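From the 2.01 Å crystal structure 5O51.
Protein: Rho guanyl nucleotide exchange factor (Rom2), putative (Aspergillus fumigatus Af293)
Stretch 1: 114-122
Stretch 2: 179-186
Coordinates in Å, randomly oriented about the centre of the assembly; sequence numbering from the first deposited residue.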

# COMPACT_ATOMS: atom_id res chain seq x y z
N ASN A 114 -2.67 7.75 11.04
CA ASN A 114 -3.40 7.78 9.78
C ASN A 114 -2.97 6.71 8.74
O ASN A 114 -3.81 6.24 8.04
CB ASN A 114 -3.28 9.21 9.19
CG ASN A 114 -3.83 10.24 10.17
OD1 ASN A 114 -3.08 10.98 10.83
ND2 ASN A 114 -5.14 10.18 10.37
N PHE A 115 -1.69 6.39 8.63
CA PHE A 115 -1.20 5.23 7.85
C PHE A 115 0.12 4.71 8.40
O PHE A 115 0.68 5.28 9.36
CB PHE A 115 -1.15 5.43 6.31
CG PHE A 115 -0.26 6.55 5.81
CD1 PHE A 115 -0.73 7.85 5.71
CD2 PHE A 115 1.01 6.28 5.32
CE1 PHE A 115 0.07 8.87 5.21
CE2 PHE A 115 1.82 7.29 4.81
CZ PHE A 115 1.35 8.59 4.76
N PHE A 116 0.54 3.54 7.90
CA PHE A 116 1.82 2.97 8.24
C PHE A 116 2.52 2.24 7.09
O PHE A 116 1.90 1.91 6.10
CB PHE A 116 1.67 2.09 9.45
CG PHE A 116 1.14 0.69 9.18
CD1 PHE A 116 2.00 -0.36 8.88
CD2 PHE A 116 -0.23 0.41 9.33
CE1 PHE A 116 1.52 -1.65 8.71
CE2 PHE A 116 -0.71 -0.88 9.16
CZ PHE A 116 0.18 -1.92 8.86
N LYS A 117 3.80 1.95 7.28
CA LYS A 117 4.58 1.16 6.34
C LYS A 117 5.67 0.33 7.05
O LYS A 117 6.45 0.83 7.86
CB LYS A 117 5.18 2.10 5.33
CG LYS A 117 5.95 1.42 4.23
CD LYS A 117 5.00 0.91 3.18
CE LYS A 117 5.70 -0.05 2.21
NZ LYS A 117 6.97 0.51 1.68
N ALA A 118 5.71 -0.96 6.74
CA ALA A 118 6.71 -1.88 7.28
C ALA A 118 7.59 -2.31 6.16
O ALA A 118 7.10 -2.93 5.20
CB ALA A 118 6.05 -3.12 7.86
N GLY A 119 8.88 -2.00 6.27
CA GLY A 119 9.87 -2.49 5.31
C GLY A 119 11.23 -2.71 5.91
O GLY A 119 11.52 -2.29 7.03
N ILE A 120 12.08 -3.36 5.12
CA ILE A 120 13.50 -3.47 5.46
C ILE A 120 14.13 -2.09 5.22
O ILE A 120 13.94 -1.47 4.17
CB ILE A 120 14.26 -4.59 4.69
CG1 ILE A 120 13.46 -5.92 4.61
CG2 ILE A 120 15.62 -4.82 5.34
CD1 ILE A 120 12.83 -6.20 3.26
N GLY A 121 14.85 -1.61 6.21
CA GLY A 121 15.40 -0.27 6.18
C GLY A 121 16.32 -0.33 7.36
O GLY A 121 15.88 -0.59 8.49
N LEU A 122 17.60 -0.14 7.09
CA LEU A 122 18.64 -0.61 7.99
C LEU A 122 19.13 0.52 8.90
O LEU A 122 18.92 1.71 8.57
CB LEU A 122 19.77 -1.20 7.16
CG LEU A 122 19.45 -2.43 6.28
CD1 LEU A 122 18.89 -3.54 7.14
CD2 LEU A 122 18.57 -2.14 5.07
N GLU A 179 1.18 18.01 4.37
CA GLU A 179 0.31 16.83 4.25
C GLU A 179 1.01 15.70 3.45
O GLU A 179 1.48 15.94 2.33
CB GLU A 179 -1.01 17.22 3.57
CG GLU A 179 -2.11 16.15 3.63
CD GLU A 179 -3.42 16.56 2.95
OE1 GLU A 179 -3.37 17.22 1.89
OE2 GLU A 179 -4.49 16.21 3.48
N SER A 180 1.06 14.48 4.03
CA SER A 180 1.73 13.31 3.41
C SER A 180 0.77 12.26 2.85
O SER A 180 -0.11 11.81 3.58
CB SER A 180 2.64 12.62 4.40
OG SER A 180 3.71 13.45 4.74
N SER A 181 0.95 11.91 1.57
CA SER A 181 0.24 10.82 0.85
C SER A 181 0.84 9.43 1.12
O SER A 181 0.09 8.48 1.26
CB SER A 181 0.30 11.01 -0.67
OG SER A 181 -0.26 12.24 -1.10
N SER A 182 2.16 9.29 1.17
CA SER A 182 2.78 7.97 1.18
C SER A 182 4.19 7.92 1.78
O SER A 182 4.84 8.92 1.95
CB SER A 182 2.86 7.49 -0.25
OG SER A 182 3.69 8.33 -1.03
N ILE A 183 4.69 6.72 2.01
CA ILE A 183 6.05 6.55 2.50
C ILE A 183 6.78 5.30 1.95
O ILE A 183 6.23 4.24 1.85
CB ILE A 183 6.07 6.61 4.05
CG1 ILE A 183 7.43 7.01 4.57
CG2 ILE A 183 5.61 5.30 4.68
CD1 ILE A 183 7.40 7.49 6.00
N HIS A 184 8.05 5.45 1.63
CA HIS A 184 8.85 4.41 0.95
C HIS A 184 10.23 4.30 1.60
O HIS A 184 10.82 5.30 2.00
CB HIS A 184 8.99 4.74 -0.56
CG HIS A 184 7.66 4.93 -1.24
ND1 HIS A 184 6.96 3.89 -1.79
CD2 HIS A 184 6.86 6.01 -1.32
CE1 HIS A 184 5.80 4.33 -2.22
NE2 HIS A 184 5.71 5.62 -1.94
N PHE A 185 10.69 3.07 1.76
CA PHE A 185 12.05 2.80 2.24
C PHE A 185 12.97 2.79 1.06
O PHE A 185 12.75 1.99 0.15
CB PHE A 185 12.08 1.45 2.92
CG PHE A 185 11.38 1.45 4.24
CD1 PHE A 185 12.01 1.97 5.38
CD2 PHE A 185 10.07 0.97 4.35
CE1 PHE A 185 11.36 1.95 6.61
CE2 PHE A 185 9.42 0.96 5.56
CZ PHE A 185 10.06 1.45 6.70
N LEU A 186 13.94 3.71 1.05
CA LEU A 186 15.03 3.73 0.06
C LEU A 186 16.37 3.60 0.76
O LEU A 186 16.94 4.63 1.16
CB LEU A 186 15.06 5.05 -0.67
CG LEU A 186 13.99 5.35 -1.69
CD1 LEU A 186 14.18 6.81 -2.11
CD2 LEU A 186 14.08 4.35 -2.86

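Two strands run side by side here, nearly parallel, with 12° between their N-to-C directions and a closest approach of 7.5 Å between their axes. They are distant in sequence, at least 64 residues apart at any point of contact. An axis separation of 7.5 Å is too wide for the backbone ladder of a single sheet, and no hydrogen bond of any kind crosses between the stretches. What joins them is side-chain packing, which buries 436 Å² counted over both sides. The backbones draw together along their length: Phe115 CA lies 8.2 Å from Ser182 CA, Lys117 CA 6.8 Å from Ile183 CA, and Gly121 CA 6.0 Å from Phe185 CA.

The first stretch follows the simple alternation of an extended chain. Phe115 and Lys117 direct their CA-to-CB bonds toward the partner, while Phe116 and Ala118 direct theirs away. A CB at Gly119 or Gly121 would also point toward the partner, and the space left without one is taken by a residue from the other strand.

That residue is Phe185, which gives up more surface than any other in the contact. Its CB points toward the first stretch, and with chi1 in the m well its ring lies flat beside the Gly119 to Gly121 backbone, its long axis running across the chain. Gly119 N sits just 3.1 Å from Phe185 CE2, and the carbonyl oxygen of Gly119 lies over one face of the ring. An ideal CB on Gly119 would fall 2.5 Å from Phe185 CD2, and one on Gly121 2.7 Å from Phe185 CD1; both are clashes. The rule is plain: two glycines spaced by one residue make a seat for an aromatic ring, which can then pack directly on main chain. Ile120 CB points away between them, yet its backbone still takes part, with Ile120 O 3.7 Å from Phe185 CB.

Lys117 borders this seat and uses its aliphatic portion as a hydrocarbon. Its CG is 3.7 Å from Phe185 CE2, and its CB makes a tight 3.3 Å contact with Ile183 CG2. The methylenes thus cover apolar surface, while the charged end makes no salt bridge or hydrogen bond across the contact; Lys117 NZ lies 3.8 Å from Ile183 O.

Near the start of the strands the roles reverse, and an aromatic ring from the first stretch packs against the backbone of the second. Phe115, with chi1 in the p well, spans the wider gap. Ser180 O approaches the ring edge, 3.4 Å from Phe115 CE1, a favorable placement because ring hydrogens carry slight positive charge. Ser181 O lies over one face, 3.7 Å from Phe115 CZ. The ring also reaches Ile183, whose CB points sideways, bringing Phe115 CE2 to 4.3 Å from Ile183 CG2. That methyl therefore touches both Phe115 and Lys117.

On the second strand, Ser182 and His184 point their CB atoms away, and His184 NE2 gives a weak hydrogen bond to Ser182 OG at 3.5 Å.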